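Putative succinylglutamate desuccinylase / aspartoacylase (Shewanella amazonensis, PDB 3FMC) is a putative zinc-dependent hydrolase of the succinylglutamate desuccinylase/aspartoacylase family, probably acting on ester or related acyl bonds. Local coordinates at residues 151-154 with 155-159; 114-117 with 118-121. All coordinates share one frame; numbering follows the deposited sequence.

Interaction 1 of 2, residues 151-154 with 155-159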
ATOM      1  N   GLY C 151      16.717   4.430  -5.242  1.00 16.55           N
ATOM      2  CA  GLY C 151      16.396   5.829  -5.574  1.00 16.41           C
ATOM      3  C   GLY C 151      17.660   6.635  -5.821  1.00 13.74           C
ATOM      4  O   GLY C 151      17.696   7.471  -6.708  1.00 13.41           O
ATOM      5  N   HIS C 152      18.710   6.366  -5.075  1.00 14.29           N
ATOM      6  CA  HIS C 152      19.973   7.085  -5.299  1.00 14.00           C
ATOM      7  C   HIS C 152      20.572   6.734  -6.652  1.00 16.13           C
ATOM      8  O   HIS C 152      21.113   7.630  -7.346  1.00 14.74           O
ATOM      9  CB  HIS C 152      20.951   6.820  -4.159  1.00 14.04           C
ATOM     10  CG  HIS C 152      22.093   7.781  -4.075  1.00 16.08           C
ATOM     11  ND1 HIS C 152      21.917   9.150  -3.900  1.00 18.41           N
ATOM     12  CD2 HIS C 152      23.427   7.560  -4.033  1.00 20.34           C
ATOM     13  CE1 HIS C 152      23.104   9.720  -3.776  1.00 19.70           C
ATOM     14  NE2 HIS C 152      24.035   8.778  -3.836  1.00 16.18           N
ATOM     15  N   ARG C 153      20.488   5.469  -7.059  1.00 14.61           N
ATOM     16  CA  ARG C 153      21.024   5.095  -8.354  1.00 13.40           C
ATOM     17  C   ARG C 153      20.256   5.863  -9.430  1.00 15.01           C
ATOM     18  O   ARG C 153      20.833   6.375 -10.372  1.00 14.23           O
ATOM     19  CB  ARG C 153      20.937   3.603  -8.589  1.00 15.73           C
ATOM     20  CG  ARG C 153      21.298   3.165  -9.983  1.00 16.81           C
ATOM     21  CD  ARG C 153      21.394   1.637 -10.108  1.00 20.82           C
ATOM     22  NE  ARG C 153      22.563   1.263  -9.359  1.00 24.23           N
ATOM     23  CZ  ARG C 153      23.793   1.275  -9.839  1.00 25.10           C
ATOM     24  NH1 ARG C 153      24.037   1.580 -11.108  1.00 36.65           N
ATOM     25  NH2 ARG C 153      24.788   0.984  -9.024  1.00 27.16           N
ATOM     26  N   LEU C 154      18.941   5.931  -9.303  1.00 12.89           N
ATOM     27  CA  LEU C 154      18.171   6.669 -10.298  1.00 13.46           C
ATOM     28  C   LEU C 154      18.549   8.129 -10.333  1.00 12.86           C
ATOM     29  O   LEU C 154      18.854   8.675 -11.402  1.00 12.81           O
ATOM     30  CB  LEU C 154      16.674   6.553 -10.014  1.00 12.44           C
ATOM     31  CG  LEU C 154      15.697   7.424 -10.811  1.00 13.65           C
ATOM     32  CD1 LEU C 154      15.656   7.062 -12.293  1.00 10.70           C
ATOM     33  CD2 LEU C 154      14.265   7.435 -10.184  1.00 14.96           C
ATOM     34  N   ALA C 155      18.514   8.766  -9.172  1.00 13.67           N
ATOM     35  CA  ALA C 155      18.763  10.190  -9.071  1.00 14.91           C
ATOM     36  C   ALA C 155      20.136  10.589  -9.572  1.00 14.43           C
ATOM     37  O   ALA C 155      20.269  11.590 -10.294  1.00 13.33           O
ATOM     38  CB  ALA C 155      18.557  10.669  -7.658  1.00 13.95           C
ATOM     39  N   VAL C 156      21.148   9.808  -9.200  1.00 14.89           N
ATOM     40  CA  VAL C 156      22.523  10.094  -9.580  1.00 14.65           C
ATOM     41  C   VAL C 156      22.710   9.906 -11.103  1.00 13.85           C
ATOM     42  O   VAL C 156      23.428  10.683 -11.729  1.00 13.93           O
ATOM     43  CB  VAL C 156      23.564   9.315  -8.702  1.00 16.35           C
ATOM     44  CG1 VAL C 156      24.960   9.539  -9.221  1.00 18.07           C
ATOM     45  CG2 VAL C 156      23.456   9.725  -7.233  1.00 15.38           C
ATOM     46  N   THR C 157      21.994   8.951 -11.707  1.00 13.53           N
ATOM     47  CA  THR C 157      22.043   8.736 -13.170  1.00 13.93           C
ATOM     48  C   THR C 157      21.424   9.946 -13.898  1.00 16.64           C
ATOM     49  O   THR C 157      22.020  10.481 -14.863  1.00 15.71           O
ATOM     50  CB  THR C 157      21.376   7.399 -13.582  1.00 13.49           C
ATOM     51  OG1 THR C 157      22.039   6.323 -12.876  1.00 13.72           O
ATOM     52  CG2 THR C 157      21.376   7.190 -15.096  1.00 16.50           C
ATOM     53  N   LEU C 158      20.258  10.405 -13.416  1.00 13.92           N
ATOM     54  CA  LEU C 158      19.627  11.623 -13.963  1.00 13.02           C
ATOM     55  C   LEU C 158      20.517  12.837 -13.791  1.00 13.21           C
ATOM     56  O   LEU C 158      20.694  13.624 -14.718  1.00 15.36           O
ATOM     57  CB  LEU C 158      18.294  11.883 -13.249  1.00 13.45           C
ATOM     58  CG  LEU C 158      17.196  10.821 -13.478  1.00 12.45           C
ATOM     59  CD1 LEU C 158      15.983  11.027 -12.578  1.00 11.93           C
ATOM     60  CD2 LEU C 158      16.789  10.809 -14.918  1.00 12.80           C
ATOM     61  N   GLN C 159      21.116  12.940 -12.610  1.00 13.95           N
ATOM     62  CA  GLN C 159      21.953  14.066 -12.220  1.00 14.00           C
ATOM     63  C   GLN C 159      23.164  14.204 -13.093  1.00 16.01           C
ATOM     64  O   GLN C 159      23.541  15.308 -13.476  1.00 17.29           O
ATOM     65  CB  GLN C 159      22.326  13.948 -10.753  1.00 13.07           C
ATOM     66  CG  GLN C 159      23.007  15.212 -10.169  1.00 13.47           C
ATOM     67  CD  GLN C 159      23.208  15.121  -8.701  1.00 13.02           C
ATOM     68  OE1 GLN C 159      22.437  14.447  -7.995  1.00 15.47           O
ATOM     69  NE2 GLN C 159      24.221  15.841  -8.184  1.00 14.10           N
TER

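Interaction 2 of 2, residues 114-117 with 118-121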
ATOM      1  N   TRP C 114      38.884  23.630  -4.211  1.00 25.90           N
ATOM      2  CA  TRP C 114      38.843  23.342  -5.640  1.00 23.94           C
ATOM      3  C   TRP C 114      39.093  24.646  -6.409  1.00 23.47           C
ATOM      4  O   TRP C 114      39.840  24.674  -7.385  1.00 23.87           O
ATOM      5  CB  TRP C 114      37.474  22.773  -6.045  1.00 23.63           C
ATOM      6  CG  TRP C 114      37.426  22.301  -7.448  1.00 20.90           C
ATOM      7  CD1 TRP C 114      37.544  21.003  -7.867  1.00 21.98           C
ATOM      8  CD2 TRP C 114      37.236  23.095  -8.648  1.00 22.51           C
ATOM      9  NE1 TRP C 114      37.424  20.939  -9.230  1.00 24.49           N
ATOM     10  CE2 TRP C 114      37.265  22.206  -9.737  1.00 21.25           C
ATOM     11  CE3 TRP C 114      37.056  24.476  -8.899  1.00 22.74           C
ATOM     12  CZ2 TRP C 114      37.110  22.626 -11.051  1.00 24.33           C
ATOM     13  CZ3 TRP C 114      36.907  24.899 -10.203  1.00 18.05           C
ATOM     14  CH2 TRP C 114      36.941  23.973 -11.273  1.00 25.96           C
ATOM     15  N   TYR C 115      38.425  25.725  -5.976  1.00 23.35           N
ATOM     16  CA  TYR C 115      38.618  27.011  -6.651  1.00 23.29           C
ATOM     17  C   TYR C 115      40.090  27.440  -6.634  1.00 26.70           C
ATOM     18  O   TYR C 115      40.658  27.786  -7.678  1.00 28.57           O
ATOM     19  CB  TYR C 115      37.738  28.098  -6.051  1.00 23.39           C
ATOM     20  CG  TYR C 115      37.994  29.424  -6.699  1.00 23.21           C
ATOM     21  CD1 TYR C 115      37.487  29.702  -7.961  1.00 23.14           C
ATOM     22  CD2 TYR C 115      38.765  30.393  -6.059  1.00 24.96           C
ATOM     23  CE1 TYR C 115      37.744  30.935  -8.587  1.00 25.31           C
ATOM     24  CE2 TYR C 115      39.036  31.619  -6.665  1.00 22.64           C
ATOM     25  CZ  TYR C 115      38.512  31.888  -7.925  1.00 25.72           C
ATOM     26  OH  TYR C 115      38.740  33.103  -8.542  1.00 29.59           O
ATOM     27  N   GLN C 116      40.705  27.418  -5.457  1.00 30.14           N
ATOM     28  CA  GLN C 116      42.121  27.821  -5.347  1.00 33.61           C
ATOM     29  C   GLN C 116      43.001  27.021  -6.304  1.00 33.48           C
ATOM     30  O   GLN C 116      43.857  27.588  -6.987  1.00 34.26           O
ATOM     31  CB  GLN C 116      42.623  27.760  -3.895  1.00 34.82           C
ATOM     32  CG  GLN C 116      41.952  28.832  -2.977  1.00 45.27           C
ATOM     33  CD  GLN C 116      42.093  30.294  -3.507  1.00 55.53           C
ATOM     34  OE1 GLN C 116      43.153  30.706  -3.990  1.00 68.44           O
ATOM     35  NE2 GLN C 116      41.018  31.063  -3.407  1.00 59.89           N
ATOM     36  N   GLU C 117      42.739  25.725  -6.403  1.00 34.14           N
ATOM     37  CA  GLU C 117      43.509  24.836  -7.286  1.00 34.35           C
ATOM     38  C   GLU C 117      43.280  25.023  -8.778  1.00 31.71           C
ATOM     39  O   GLU C 117      44.063  24.539  -9.583  1.00 32.44           O
ATOM     40  CB  GLU C 117      43.256  23.384  -6.882  1.00 35.31           C
ATOM     41  CG  GLU C 117      43.723  23.120  -5.444  1.00 41.60           C
ATOM     42  CD  GLU C 117      43.496  21.707  -4.935  1.00 42.73           C
ATOM     43  OE1 GLU C 117      42.705  20.942  -5.546  1.00 57.53           O
ATOM     44  OE2 GLU C 117      44.112  21.384  -3.884  1.00 55.49           O
ATOM     45  N   HIS C 118      42.207  25.715  -9.164  1.00 29.79           N
ATOM     46  CA  HIS C 118      41.931  25.964 -10.579  1.00 26.63           C
ATOM     47  C   HIS C 118      41.854  27.456 -10.924  1.00 23.89           C
ATOM     48  O   HIS C 118      41.595  27.812 -12.075  1.00 25.64           O
ATOM     49  CB  HIS C 118      40.593  25.312 -10.962  1.00 27.24           C
ATOM     50  CG  HIS C 118      40.566  23.834 -10.759  1.00 23.23           C
ATOM     51  ND1 HIS C 118      40.402  23.265  -9.516  1.00 24.45           N
ATOM     52  CD2 HIS C 118      40.694  22.810 -11.639  1.00 26.54           C
ATOM     53  CE1 HIS C 118      40.435  21.944  -9.643  1.00 31.69           C
ATOM     54  NE2 HIS C 118      40.607  21.644 -10.920  1.00 26.16           N
ATOM     55  N   SER C 119      42.095  28.330  -9.945  1.00 27.69           N
ATOM     56  CA  SER C 119      41.867  29.779 -10.152  1.00 32.29           C
ATOM     57  C   SER C 119      42.735  30.414 -11.244  1.00 33.72           C
ATOM     58  O   SER C 119      42.370  31.446 -11.798  1.00 34.49           O
ATOM     59  CB  SER C 119      41.996  30.563  -8.843  1.00 33.78           C
ATOM     60  OG  SER C 119      43.282  30.446  -8.298  1.00 34.05           O
ATOM     61  N   HIS C 120      43.858  29.773 -11.561  1.00 35.87           N
ATOM     62  CA  HIS C 120      44.761  30.247 -12.612  1.00 36.46           C
ATOM     63  C   HIS C 120      44.205  30.017 -14.004  1.00 37.65           C
ATOM     64  O   HIS C 120      44.712  30.580 -14.979  1.00 38.85           O
ATOM     65  CB  HIS C 120      46.083  29.521 -12.505  1.00 38.00           C
ATOM     66  CG  HIS C 120      45.977  28.051 -12.752  1.00 37.66           C
ATOM     67  ND1 HIS C 120      45.672  27.149 -11.755  1.00 36.00           N
ATOM     68  CD2 HIS C 120      46.122  27.327 -13.885  1.00 37.71           C
ATOM     69  CE1 HIS C 120      45.642  25.931 -12.267  1.00 32.79           C
ATOM     70  NE2 HIS C 120      45.920  26.011 -13.555  1.00 38.43           N
ATOM     71  N   LEU C 121      43.170  29.187 -14.110  1.00 35.65           N
ATOM     72  CA  LEU C 121      42.528  28.902 -15.393  1.00 32.88           C
ATOM     73  C   LEU C 121      41.626  30.026 -15.822  1.00 32.14           C
ATOM     74  O   LEU C 121      41.081  30.730 -14.988  1.00 34.11           O
ATOM     75  CB  LEU C 121      41.688  27.618 -15.294  1.00 34.59           C
ATOM     76  CG  LEU C 121      42.465  26.346 -14.966  1.00 36.09           C
ATOM     77  CD1 LEU C 121      41.506  25.164 -14.844  1.00 39.50           C
ATOM     78  CD2 LEU C 121      43.470  26.109 -16.072  1.00 33.22           C
TER
HETATM   79  O   HOH W   1      45.801  27.693  -9.087  1.00 36.72           O

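Interaction 1 of 2, residues 151-154 with 155-159
Successive turns of alpha-helix 150-163, in the putative catalytic domain, carry this contact, with Gly-151 O, His-152 O, Arg-153 O and Leu-154 O accepting the backbone N-H groups of Ala-155, Val-156, Thr-157 and Leu-158 in i to i+4 order. Arg-153 O takes a second bond, from Thr-157 OG1 at 2.8 Å. The hydroxyl is folded back beside its own backbone N (chi1 -57°), and OG1 and N of Thr-157 reach the oxygen from opposite faces of the carbonyl plane.

On another side of the helix, Val-156 lays CG2 over the middle of the His-152 imidazole, a CH-pi contact with the methyl carbon 3.5 Å from the ring centroid and 13° off the normal. Both nitrogens of this buried ring are satisfied: ND1 bonds to Glu-103 O and NE2 to Arg-141 NE, so the imidazole is fixed in rotation while the methyl covers one face. Val-156 itself rests on Cys-138 and Leu-142 of helix 123-142. Leu-158 faces strand 36-40, touching Tyr-37 and Gln-39, and its CD1 meets Leu-154 CD1 at 4.0 Å.

Interaction 2 of 2, residues 114-117 with 118-121
Trp-114 O is gripped twice by His-118: ND1 of the imidazole donates a short, nearly straight bond of 2.6 Å (N-H...O 170°), and the backbone N adds a weak one. The carbonyl oxygen lies in the imidazole plane, so the ring is tethered through its edge while one face stays available for the indole of Trp-114. That face meets the six-membered ring of Trp-114 in an offset stack, centroids 3.6 Å apart and planes 13° from parallel. His-118 CG turns back beside its own backbone N (chi1 -60°), which brings ND1 to the carbonyl and CE1 over the indole at 3.2 Å from Trp-114 CE2. Exchanging Trp-114 for an alanine would probably strip the imidazole of its stacking partner, leaving it held mainly by its edge and freer to turn, and would open a gap against helix 123-142.

His-118 N also donates to Tyr-115 O at 3.0 Å, approaching from above the carbonyl plane, as the chain leaves the helix for a type I beta turn, His-118 to Leu-121. Next along, Ser-119 sets CB over one face of the Tyr-115 ring toward its rim, while its OG donates to Gln-116 O at 3.2 Å. A water donates to the same Gln-116 O and lies at the edge of the His-120 ring, 2.7 Å from ND1, bridging helix end and turn.

The contact joins the last part of helix 111-118 to the turn that follows. Trp-114 faces helix 123-142, where Thr-133 OG1 bonds its NE1 and Phe-130 meets it edge-to-face; Tyr-115 packs on Val-224 and Ala-225 of helix 210-227 and against the ring of His-228 just beyond.

Along the chain, interaction 2 comes first, at the end of helix 111-118 and the turn after it, and interaction 1 follows in helix 150-163. Their centres are about 28 Å apart, the nearest atoms about 14 Å, and they do not touch. Helix 123-142 lies between them in sequence and packs against both: Phe-130 and Thr-133 meet residues of interaction 2, Cys-138 and Leu-142 those of interaction 1. Interaction 1 is buried, its centre about 15 Å from that of the chain; interaction 2 is partly buried, its centre about 32 Å from that of the chain. Both belong to the putative catalytic domain, and helix 123-142, by packing on each, connects a peripheral helix end with the buried helix beside strand 36-40.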